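Local coordinates for Sn-glycerol-3-phosphate ABC transporter substrate-binding protein UspB (Mycobacterium tuberculosis, PDB 4MFI) that probably captures glycerophosphocholine outside the membrane, as the substrate-binding subunit of an ABC transporter, and hands it to the permease for uptake, at residues Val32-Pro38 and Lys314-Arg319; Pro95-Asp101 and Gly306-Pro312; Ser176-Phe180 and Ala197-Ala201; Ala163-Leu169 and Glu186-Val191. All coordinates share one frame. Residues are numbered along the deposited sequence.

Contact 1 (Val32-Pro38 and Lys314-Arg319)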
# COMPACT_ATOMS: atom_id res chain seq x y z
N VAL A 32 -21.19 7.30 24.37
CA VAL A 32 -21.02 6.55 23.13
C VAL A 32 -22.17 6.73 22.13
O VAL A 32 -23.27 7.15 22.49
CB VAL A 32 -20.78 5.03 23.35
CG1 VAL A 32 -19.58 4.80 24.25
CG2 VAL A 32 -22.03 4.36 23.92
N LYS A 33 -21.87 6.39 20.88
CA LYS A 33 -22.88 6.34 19.84
C LYS A 33 -23.73 5.10 20.05
O LYS A 33 -23.25 3.97 19.94
CB LYS A 33 -22.22 6.29 18.46
CG LYS A 33 -23.19 6.47 17.31
CD LYS A 33 -22.48 6.39 15.98
CE LYS A 33 -23.43 6.76 14.85
NZ LYS A 33 -22.77 6.63 13.52
N SER A 34 -25.00 5.31 20.36
CA SER A 34 -25.90 4.22 20.64
C SER A 34 -27.18 4.40 19.82
O SER A 34 -27.31 5.38 19.08
CB SER A 34 -26.22 4.17 22.13
OG SER A 34 -26.71 5.42 22.58
N GLY A 35 -28.11 3.47 19.94
CA GLY A 35 -29.37 3.61 19.23
C GLY A 35 -29.40 2.89 17.89
O GLY A 35 -28.45 2.18 17.53
N SER A 36 -30.48 3.10 17.15
CA SER A 36 -30.80 2.27 15.99
C SER A 36 -30.73 2.99 14.65
O SER A 36 -31.34 2.53 13.68
CB SER A 36 -32.18 1.65 16.16
OG SER A 36 -33.18 2.65 16.21
N GLY A 37 -30.02 4.11 14.59
CA GLY A 37 -29.81 4.78 13.32
C GLY A 37 -28.95 3.91 12.42
O GLY A 37 -28.31 2.98 12.90
N PRO A 38 -28.95 4.20 11.11
CA PRO A 38 -28.20 3.39 10.13
C PRO A 38 -26.71 3.32 10.45
O PRO A 38 -26.17 4.21 11.13
CB PRO A 38 -28.40 4.16 8.82
CG PRO A 38 -29.67 4.91 9.01
CD PRO A 38 -29.69 5.30 10.46
N LYS A 314 -15.85 4.33 20.50
CA LYS A 314 -16.98 4.95 21.22
C LYS A 314 -18.35 4.62 20.61
O LYS A 314 -19.24 5.47 20.55
CB LYS A 314 -16.78 6.45 21.38
CG LYS A 314 -16.84 7.25 20.10
CD LYS A 314 -17.17 8.71 20.40
CE LYS A 314 -16.29 9.26 21.50
NZ LYS A 314 -16.42 10.74 21.64
N LEU A 315 -18.51 3.38 20.18
CA LEU A 315 -19.81 2.86 19.79
C LEU A 315 -20.32 1.96 20.90
O LEU A 315 -19.53 1.39 21.65
CB LEU A 315 -19.70 2.02 18.51
CG LEU A 315 -19.10 2.59 17.22
CD1 LEU A 315 -19.37 1.61 16.07
CD2 LEU A 315 -19.63 3.97 16.90
N SER A 316 -21.64 1.82 21.01
CA SER A 316 -22.21 0.79 21.87
C SER A 316 -21.77 -0.58 21.36
O SER A 316 -21.38 -0.72 20.19
CB SER A 316 -23.73 0.88 21.87
OG SER A 316 -24.26 0.47 20.62
N GLU A 317 -21.83 -1.59 22.22
CA GLU A 317 -21.45 -2.94 21.81
C GLU A 317 -22.30 -3.44 20.65
O GLU A 317 -21.77 -4.05 19.72
CB GLU A 317 -21.50 -3.93 22.98
CG GLU A 317 -20.17 -4.08 23.72
CD GLU A 317 -19.04 -4.57 22.81
OE1 GLU A 317 -19.33 -5.28 21.82
OE2 GLU A 317 -17.87 -4.25 23.10
N GLU A 318 -23.60 -3.17 20.69
CA GLU A 318 -24.49 -3.58 19.60
C GLU A 318 -24.05 -2.96 18.28
O GLU A 318 -24.00 -3.65 17.25
CB GLU A 318 -25.95 -3.20 19.90
CG GLU A 318 -26.88 -3.36 18.69
CD GLU A 318 -28.36 -3.30 19.04
OE1 GLU A 318 -28.72 -3.66 20.18
OE2 GLU A 318 -29.16 -2.89 18.17
N ARG A 319 -23.73 -1.67 18.29
CA ARG A 319 -23.30 -1.02 17.06
C ARG A 319 -21.96 -1.55 16.56
O ARG A 319 -21.74 -1.62 15.36
CB ARG A 319 -23.27 0.51 17.21
CG ARG A 319 -24.65 1.11 17.44
CD ARG A 319 -24.67 2.62 17.23
NE ARG A 319 -24.55 2.98 15.82
CZ ARG A 319 -25.57 3.09 14.98
NH1 ARG A 319 -26.82 2.86 15.40
NH2 ARG A 319 -25.36 3.42 13.71
O HOH W 1 -26.92 0.65 20.86
O HOH W 2 -27.92 -0.90 16.54

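Contact 2 (Pro95-Asp101 and Gly306-Pro312)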
# COMPACT_ATOMS: atom_id res chain seq x y z
N PRO A 95 -18.34 7.91 12.84
CA PRO A 95 -18.79 6.85 11.93
C PRO A 95 -18.87 5.52 12.67
O PRO A 95 -18.25 5.36 13.73
CB PRO A 95 -17.67 6.78 10.89
CG PRO A 95 -16.46 7.34 11.60
CD PRO A 95 -17.01 8.43 12.48
N ASP A 96 -19.63 4.57 12.13
CA ASP A 96 -19.58 3.20 12.61
C ASP A 96 -18.44 2.43 11.97
O ASP A 96 -17.84 1.54 12.59
CB ASP A 96 -20.90 2.49 12.32
CG ASP A 96 -22.05 3.07 13.10
OD1 ASP A 96 -22.27 2.63 14.25
OD2 ASP A 96 -22.71 3.98 12.58
N VAL A 97 -18.16 2.78 10.71
CA VAL A 97 -17.11 2.14 9.92
C VAL A 97 -16.35 3.25 9.22
O VAL A 97 -16.96 4.10 8.57
CB VAL A 97 -17.72 1.17 8.87
CG1 VAL A 97 -16.63 0.59 7.98
CG2 VAL A 97 -18.51 0.06 9.56
N VAL A 98 -15.04 3.27 9.38
CA VAL A 98 -14.23 4.34 8.81
C VAL A 98 -13.02 3.80 8.04
O VAL A 98 -12.35 2.87 8.48
CB VAL A 98 -13.80 5.39 9.89
CG1 VAL A 98 -12.93 4.74 10.97
CG2 VAL A 98 -13.08 6.57 9.25
N LEU A 99 -12.77 4.39 6.87
CA LEU A 99 -11.66 3.99 6.02
C LEU A 99 -10.37 4.72 6.42
O LEU A 99 -10.27 5.94 6.28
CB LEU A 99 -12.01 4.31 4.56
CG LEU A 99 -11.03 3.87 3.48
CD1 LEU A 99 -10.90 2.35 3.48
CD2 LEU A 99 -11.48 4.37 2.12
N LEU A 100 -9.40 3.96 6.92
CA LEU A 100 -8.14 4.54 7.41
C LEU A 100 -6.95 3.94 6.66
O LEU A 100 -6.88 2.72 6.48
CB LEU A 100 -7.99 4.28 8.91
CG LEU A 100 -9.06 4.92 9.80
CD1 LEU A 100 -8.86 4.52 11.26
CD2 LEU A 100 -9.03 6.44 9.65
N ASP A 101 -6.02 4.80 6.23
CA ASP A 101 -4.90 4.29 5.43
C ASP A 101 -3.79 3.66 6.26
O ASP A 101 -3.90 3.53 7.49
CB ASP A 101 -4.37 5.31 4.39
CG ASP A 101 -3.47 6.40 4.98
OD1 ASP A 101 -3.07 6.34 6.16
OD2 ASP A 101 -3.12 7.32 4.22
N GLY A 306 -2.30 1.02 0.85
CA GLY A 306 -3.73 1.27 0.78
C GLY A 306 -4.39 1.43 2.14
O GLY A 306 -3.76 1.87 3.10
N ALA A 307 -5.67 1.05 2.22
CA ALA A 307 -6.49 1.38 3.38
C ALA A 307 -7.40 0.25 3.83
O ALA A 307 -7.79 -0.62 3.04
CB ALA A 307 -7.33 2.62 3.09
N GLY A 308 -7.74 0.28 5.12
CA GLY A 308 -8.60 -0.71 5.73
C GLY A 308 -9.79 -0.09 6.43
O GLY A 308 -9.89 1.13 6.57
N LEU A 309 -10.69 -0.94 6.90
CA LEU A 309 -11.90 -0.49 7.59
C LEU A 309 -11.79 -0.73 9.09
O LEU A 309 -11.47 -1.85 9.52
CB LEU A 309 -13.12 -1.23 7.04
CG LEU A 309 -13.40 -1.05 5.54
CD1 LEU A 309 -14.62 -1.87 5.12
CD2 LEU A 309 -13.60 0.42 5.21
N ALA A 310 -12.05 0.31 9.87
CA ALA A 310 -11.94 0.25 11.33
C ALA A 310 -13.26 0.63 12.00
O ALA A 310 -14.12 1.27 11.39
CB ALA A 310 -10.83 1.19 11.81
N ILE A 311 -13.40 0.25 13.27
CA ILE A 311 -14.60 0.53 14.05
C ILE A 311 -14.21 1.38 15.25
O ILE A 311 -13.44 0.94 16.10
CB ILE A 311 -15.23 -0.79 14.55
CG1 ILE A 311 -15.55 -1.72 13.38
CG2 ILE A 311 -16.48 -0.52 15.40
CD1 ILE A 311 -16.08 -3.09 13.83
N PRO A 312 -14.74 2.61 15.33
CA PRO A 312 -14.42 3.46 16.49
C PRO A 312 -14.78 2.83 17.83
O PRO A 312 -15.79 2.12 17.96
CB PRO A 312 -15.27 4.71 16.24
CG PRO A 312 -15.36 4.78 14.74
CD PRO A 312 -15.52 3.33 14.32

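Contact 3 (Ser176-Phe180 and Ala197-Ala201)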
# COMPACT_ATOMS: atom_id res chain seq x y z
N SER A 176 17.02 -10.03 -9.43
CA SER A 176 17.55 -9.30 -8.29
C SER A 176 17.72 -7.85 -8.70
O SER A 176 17.85 -7.54 -9.89
CB SER A 176 18.89 -9.88 -7.82
OG SER A 176 19.91 -9.69 -8.80
N TRP A 177 17.77 -6.95 -7.73
CA TRP A 177 18.07 -5.57 -8.05
C TRP A 177 19.47 -5.41 -8.64
O TRP A 177 19.69 -4.56 -9.51
CB TRP A 177 17.85 -4.68 -6.82
CG TRP A 177 16.39 -4.40 -6.62
CD1 TRP A 177 15.57 -4.94 -5.67
CD2 TRP A 177 15.57 -3.56 -7.44
NE1 TRP A 177 14.28 -4.46 -5.83
CE2 TRP A 177 14.26 -3.61 -6.91
CE3 TRP A 177 15.81 -2.76 -8.55
CZ2 TRP A 177 13.20 -2.89 -7.47
CZ3 TRP A 177 14.76 -2.04 -9.11
CH2 TRP A 177 13.47 -2.11 -8.56
N SER A 178 20.41 -6.26 -8.22
CA SER A 178 21.75 -6.20 -8.78
C SER A 178 21.79 -6.64 -10.24
O SER A 178 22.53 -6.06 -11.04
CB SER A 178 22.74 -6.98 -7.91
OG SER A 178 22.92 -6.30 -6.68
N GLU A 179 20.98 -7.63 -10.61
CA GLU A 179 20.85 -7.97 -12.03
C GLU A 179 20.28 -6.78 -12.81
O GLU A 179 20.77 -6.45 -13.89
CB GLU A 179 19.97 -9.20 -12.25
CG GLU A 179 19.93 -9.63 -13.73
CD GLU A 179 18.90 -10.70 -14.03
OE1 GLU A 179 17.78 -10.65 -13.48
OE2 GLU A 179 19.21 -11.60 -14.85
N PHE A 180 19.25 -6.14 -12.25
CA PHE A 180 18.68 -5.00 -12.93
C PHE A 180 19.71 -3.89 -13.12
O PHE A 180 19.76 -3.26 -14.17
CB PHE A 180 17.46 -4.43 -12.21
CG PHE A 180 16.83 -3.31 -12.98
CD1 PHE A 180 16.27 -3.56 -14.22
CD2 PHE A 180 16.88 -2.00 -12.51
CE1 PHE A 180 15.74 -2.54 -14.99
CE2 PHE A 180 16.33 -0.97 -13.27
CZ PHE A 180 15.76 -1.24 -14.52
N ALA A 197 16.29 4.39 -18.56
CA ALA A 197 16.05 2.96 -18.40
C ALA A 197 15.04 2.68 -17.28
O ALA A 197 14.29 1.70 -17.34
CB ALA A 197 17.35 2.23 -18.10
N HIS A 198 15.06 3.53 -16.25
CA HIS A 198 14.25 3.29 -15.05
C HIS A 198 13.86 4.62 -14.45
O HIS A 198 14.67 5.54 -14.41
CB HIS A 198 15.05 2.47 -14.02
CG HIS A 198 14.21 1.90 -12.92
ND1 HIS A 198 13.31 0.87 -13.14
CD2 HIS A 198 14.13 2.20 -11.60
CE1 HIS A 198 12.72 0.56 -12.00
NE2 HIS A 198 13.19 1.36 -11.05
N GLY A 199 12.62 4.73 -13.99
CA GLY A 199 12.20 5.89 -13.22
C GLY A 199 11.88 5.48 -11.80
O GLY A 199 11.21 4.48 -11.57
N TRP A 200 12.38 6.27 -10.86
CA TRP A 200 12.03 6.16 -9.44
C TRP A 200 10.96 7.18 -9.13
O TRP A 200 11.02 8.32 -9.61
CB TRP A 200 13.24 6.45 -8.56
CG TRP A 200 14.34 5.42 -8.64
CD1 TRP A 200 15.53 5.54 -9.30
CD2 TRP A 200 14.35 4.13 -8.01
NE1 TRP A 200 16.27 4.39 -9.13
CE2 TRP A 200 15.58 3.52 -8.33
CE3 TRP A 200 13.44 3.44 -7.21
CZ2 TRP A 200 15.91 2.24 -7.90
CZ3 TRP A 200 13.77 2.16 -6.77
CH2 TRP A 200 15.00 1.58 -7.12
N ALA A 201 10.00 6.82 -8.28
CA ALA A 201 8.98 7.76 -7.85
C ALA A 201 9.60 8.97 -7.15
O ALA A 201 10.70 8.88 -6.59
CB ALA A 201 8.00 7.08 -6.92

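Contact 4 (Ala163-Leu169 and Glu186-Val191)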
# COMPACT_ATOMS: atom_id res chain seq x y z
N ALA A 163 11.89 -2.11 -25.42
CA ALA A 163 13.19 -1.76 -24.86
C ALA A 163 13.93 -3.02 -24.42
O ALA A 163 15.12 -3.18 -24.68
CB ALA A 163 13.04 -0.78 -23.69
N TRP A 164 13.21 -3.92 -23.74
CA TRP A 164 13.78 -5.19 -23.28
C TRP A 164 14.35 -5.97 -24.46
O TRP A 164 15.46 -6.50 -24.39
CB TRP A 164 12.71 -6.02 -22.57
CG TRP A 164 12.86 -6.12 -21.07
CD1 TRP A 164 12.94 -7.28 -20.34
CD2 TRP A 164 12.95 -5.04 -20.11
NE1 TRP A 164 13.08 -6.99 -19.00
CE2 TRP A 164 13.08 -5.63 -18.83
CE3 TRP A 164 12.92 -3.64 -20.22
CZ2 TRP A 164 13.20 -4.86 -17.67
CZ3 TRP A 164 13.04 -2.88 -19.06
CH2 TRP A 164 13.18 -3.49 -17.80
N GLN A 165 13.59 -6.03 -25.56
CA GLN A 165 14.01 -6.77 -26.74
C GLN A 165 15.26 -6.15 -27.38
O GLN A 165 16.19 -6.87 -27.75
CB GLN A 165 12.88 -6.82 -27.76
CG GLN A 165 11.74 -7.73 -27.36
CD GLN A 165 10.60 -7.71 -28.36
OE1 GLN A 165 10.79 -7.32 -29.52
NE2 GLN A 165 9.41 -8.11 -27.92
N GLN A 166 15.27 -4.82 -27.48
CA GLN A 166 16.41 -4.14 -28.09
C GLN A 166 17.67 -4.30 -27.25
O GLN A 166 18.79 -4.37 -27.78
CB GLN A 166 16.11 -2.65 -28.33
CG GLN A 166 15.17 -2.40 -29.49
CD GLN A 166 15.70 -2.97 -30.81
OE1 GLN A 166 16.91 -2.95 -31.06
NE2 GLN A 166 14.80 -3.47 -31.65
N ALA A 167 17.49 -4.38 -25.93
CA ALA A 167 18.60 -4.55 -25.01
C ALA A 167 19.04 -6.02 -24.88
O ALA A 167 19.99 -6.33 -24.15
CB ALA A 167 18.24 -3.98 -23.64
N GLY A 168 18.34 -6.93 -25.57
CA GLY A 168 18.70 -8.34 -25.54
C GLY A 168 18.39 -9.05 -24.23
O GLY A 168 19.02 -10.05 -23.88
N LEU A 169 17.41 -8.54 -23.51
CA LEU A 169 17.04 -9.09 -22.21
C LEU A 169 16.02 -10.21 -22.35
O LEU A 169 15.24 -10.23 -23.30
CB LEU A 169 16.48 -7.98 -21.32
CG LEU A 169 17.39 -6.76 -21.13
CD1 LEU A 169 16.71 -5.74 -20.23
CD2 LEU A 169 18.76 -7.17 -20.57
N GLU A 186 22.60 -0.84 -20.52
CA GLU A 186 22.18 -1.26 -21.85
C GLU A 186 20.79 -0.75 -22.18
O GLU A 186 20.54 -0.31 -23.30
CB GLU A 186 22.25 -2.78 -22.00
CG GLU A 186 21.81 -3.29 -23.38
CD GLU A 186 22.77 -2.97 -24.51
OE1 GLU A 186 23.76 -2.23 -24.32
OE2 GLU A 186 22.53 -3.48 -25.63
N LEU A 187 19.88 -0.80 -21.21
CA LEU A 187 18.56 -0.21 -21.42
C LEU A 187 18.66 1.28 -21.70
O LEU A 187 17.93 1.81 -22.54
CB LEU A 187 17.66 -0.48 -20.22
CG LEU A 187 17.10 -1.91 -20.14
CD1 LEU A 187 16.58 -2.17 -18.73
CD2 LEU A 187 16.00 -2.11 -21.18
N GLN A 188 19.58 1.97 -21.03
CA GLN A 188 19.78 3.40 -21.30
C GLN A 188 20.24 3.65 -22.75
O GLN A 188 19.78 4.59 -23.40
CB GLN A 188 20.77 4.01 -20.31
CG GLN A 188 20.96 5.51 -20.48
CD GLN A 188 19.68 6.29 -20.25
OE1 GLN A 188 19.02 6.14 -19.21
NE2 GLN A 188 19.30 7.13 -21.21
N ARG A 189 21.14 2.81 -23.25
CA ARG A 189 21.58 2.92 -24.63
C ARG A 189 20.40 2.78 -25.58
O ARG A 189 20.28 3.53 -26.56
CB ARG A 189 22.63 1.85 -24.95
CG ARG A 189 23.18 1.95 -26.36
CD ARG A 189 24.16 0.83 -26.66
NE ARG A 189 23.50 -0.47 -26.77
CZ ARG A 189 22.84 -0.88 -27.85
NH1 ARG A 189 22.76 -0.09 -28.92
NH2 ARG A 189 22.27 -2.07 -27.87
N VAL A 190 19.52 1.81 -25.31
CA VAL A 190 18.47 1.54 -26.29
C VAL A 190 17.30 2.52 -26.22
O VAL A 190 16.55 2.62 -27.19
CB VAL A 190 17.96 0.07 -26.28
CG1 VAL A 190 19.12 -0.90 -26.46
CG2 VAL A 190 17.18 -0.22 -25.03
N VAL A 191 17.13 3.25 -25.11
CA VAL A 191 16.06 4.26 -25.09
C VAL A 191 16.51 5.60 -25.70
O VAL A 191 15.68 6.36 -26.21
CB VAL A 191 15.42 4.48 -23.69
CG1 VAL A 191 14.74 3.21 -23.19
CG2 VAL A 191 16.44 5.03 -22.68
O HOH W 3 19.94 -2.65 -29.82
O HOH W 4 21.27 -5.36 -27.35

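Contact 1 (Val32-Pro38 and Lys314-Arg319)
This is a surface contact in which the N-terminal loop V32-P38 lies across the start of helix 317-330, at one end of this periplasmic-binding-protein fold. It combines a single beta bridge with an arginine side chain that donates to backbone carbonyls of the loop. In the bridge, K33 N donates to K314 O at 2.8 Å and S316 N donates to K33 O at 2.9 Å. S316 is also the N-cap of the helix, its OG accepting from R319 N at 3.2 Å. A water that joins S316 OG to G35 N adds a further link. V32 CG2 packs 3.9 Å from S316 N. R319 carries most of the remaining contact. Its guanidinium fits edge-on into the bend of the loop, while its NE forms a salt bridge with D96. K33 NZ pairs with D96 and D40 and bonds to V94 O, so D96 lies between two positive charges. R319 NH1 donates to G35 O at 2.8 Å and to G37 O at 2.9 Å.

Contact 2 (Pro95-Asp101 and Gly306-Pro312)
Four backbone hydrogen bonds join strands 97-101 and 307-310 as antiparallel neighbours in the main mixed sheet of a type 2 periplasmic-binding-protein fold. V98 N donates to A310 O at 3.0 Å, and A310 N returns a bond to V98 O at 2.9 Å. L100 and G308 repeat the pattern, with L100 N to G308 O and G308 N to L100 O both at 2.9 Å. L99-L309 and D101-A307 are the non-hydrogen-bonded pairs. Here CA-H...O contacts help fill the gaps, as from L99 CA to G308 O at 3.4 Å.

The strand directions differ by 144°, so the ladder is clearly twisted. It tightens at D101-A307, where the CA atoms are 3.9 Å apart. Strand 97-101 also pairs with strand 39-43 in parallel, so it joins a parallel neighbour to an antiparallel one. D101 OD1 accepts from W104 N in the turn leading to the next helix, and D101 OD2 forms a salt bridge with R103.

The packing is mostly apolar. L99, L309 and A307 share one face with D101, and L99 CD1 lies 3.7 Å from L309 CD2. V98, L100 and A310 share the other, with L100 CD1 3.9 Å from A310 CB. V97 and I311 pack on helix 317-330. Beyond the paired residues, the prolines meet, P95 O lying 3.1 Å from P312 CG.

Contact 3 (Ser176-Phe180 and Ala197-Ala201)
Aromatic interactions dominate this buried contact, where W177, F180, H198 and W200 form a cluster. The clearest pair is F180 with H198. It is an offset edge-to-face arrangement, with the edge of F180 toward the imidazole face, ring centroids 4.9 Å apart and planes at 63°. F180 CZ comes 3.5 Å from H198 ND1. The two tryptophans meet at their tips, W177 CZ3 to W200 CH2 at 4.1 Å. Their planes are 28° apart, but their six-membered rings are offset, with centroids 5.7 Å apart and little overlap. W177 CZ3 also lies 4.2 Å from H198 NE2.

Polar bonds fix the surroundings. S176 is the N-cap of its helix, its OG accepting from E179 N at 2.9 Å. H198 ND1 is hydrogen-bonded to S268 OG, and W200 NE1 to S244 OG.

The cluster thus joins the first turn of helix 177-191 to strand 198-201, which pairs in parallel with strand 251-254. V270 of strand 268-272 and P213 of helix 211-216 also pack against W177.

Contact 4 (Ala163-Leu169 and Glu186-Val191)
L187 pushes its CD2 methyl into a pocket made by A163, W164, A167 and L169. CD2 lies 3.6 Å from W164 CE3, 3.8 Å from A167 CB and 3.8 Å from L169 CD1. It is also 4.1 Å from A163 CB, so one leucine methyl touches four side chains. The indole NE1 of W164 donates to R172 O.

V190, one turn further along, packs beside this pocket. Its CG2 is 3.6 Å from A163 O and 4.1 Å from A167 CB. The small A167 lets the backbones come close, with its CA 5.6 Å from the CA of L187. E186 CG lies 3.6 Å from A167 CB.

Toward solvent the contact turns polar and is bridged by water. E186 and R189 form a salt bridge within their helix, R189 NH2 to E186 OE2 at 2.7 Å. One water donates to Q166 O at 2.7 Å and to E186 OE2 at 2.8 Å. A second donates to Q166 O at 2.9 Å and accepts from R189 NH2 at 3.1 Å.

The chain leaves helical geometry at G168, just past helix 161-166; its positive phi lets the chain reverse. G168 N bonds to Q165 O at 3.1 Å and L169 N to W164 O at 3.0 Å. The arrangement is a helix-loop-helix packing, with the first helix closed by a Schellman motif.

Overall arrangement
From the N terminus, the chain enters at contact 1, which ties the first loop to the start of helix 317-330 and closes the longest loop. Contact 2 is nested inside it and joins strand 97-101 to strand 307-310. The two touch through D96, which forms salt bridges with K33 and R319. Contacts 3 and 4 are nested inside both loops, on the other side of the chain's centre. The centres of contacts 2 and 3 are about 35 Å apart. Contacts 3 and 4 cross along the chain, share helix 177-191 and touch where F180 meets W164 and L187. Together they join that helix to helix 161-166 and strand 198-201.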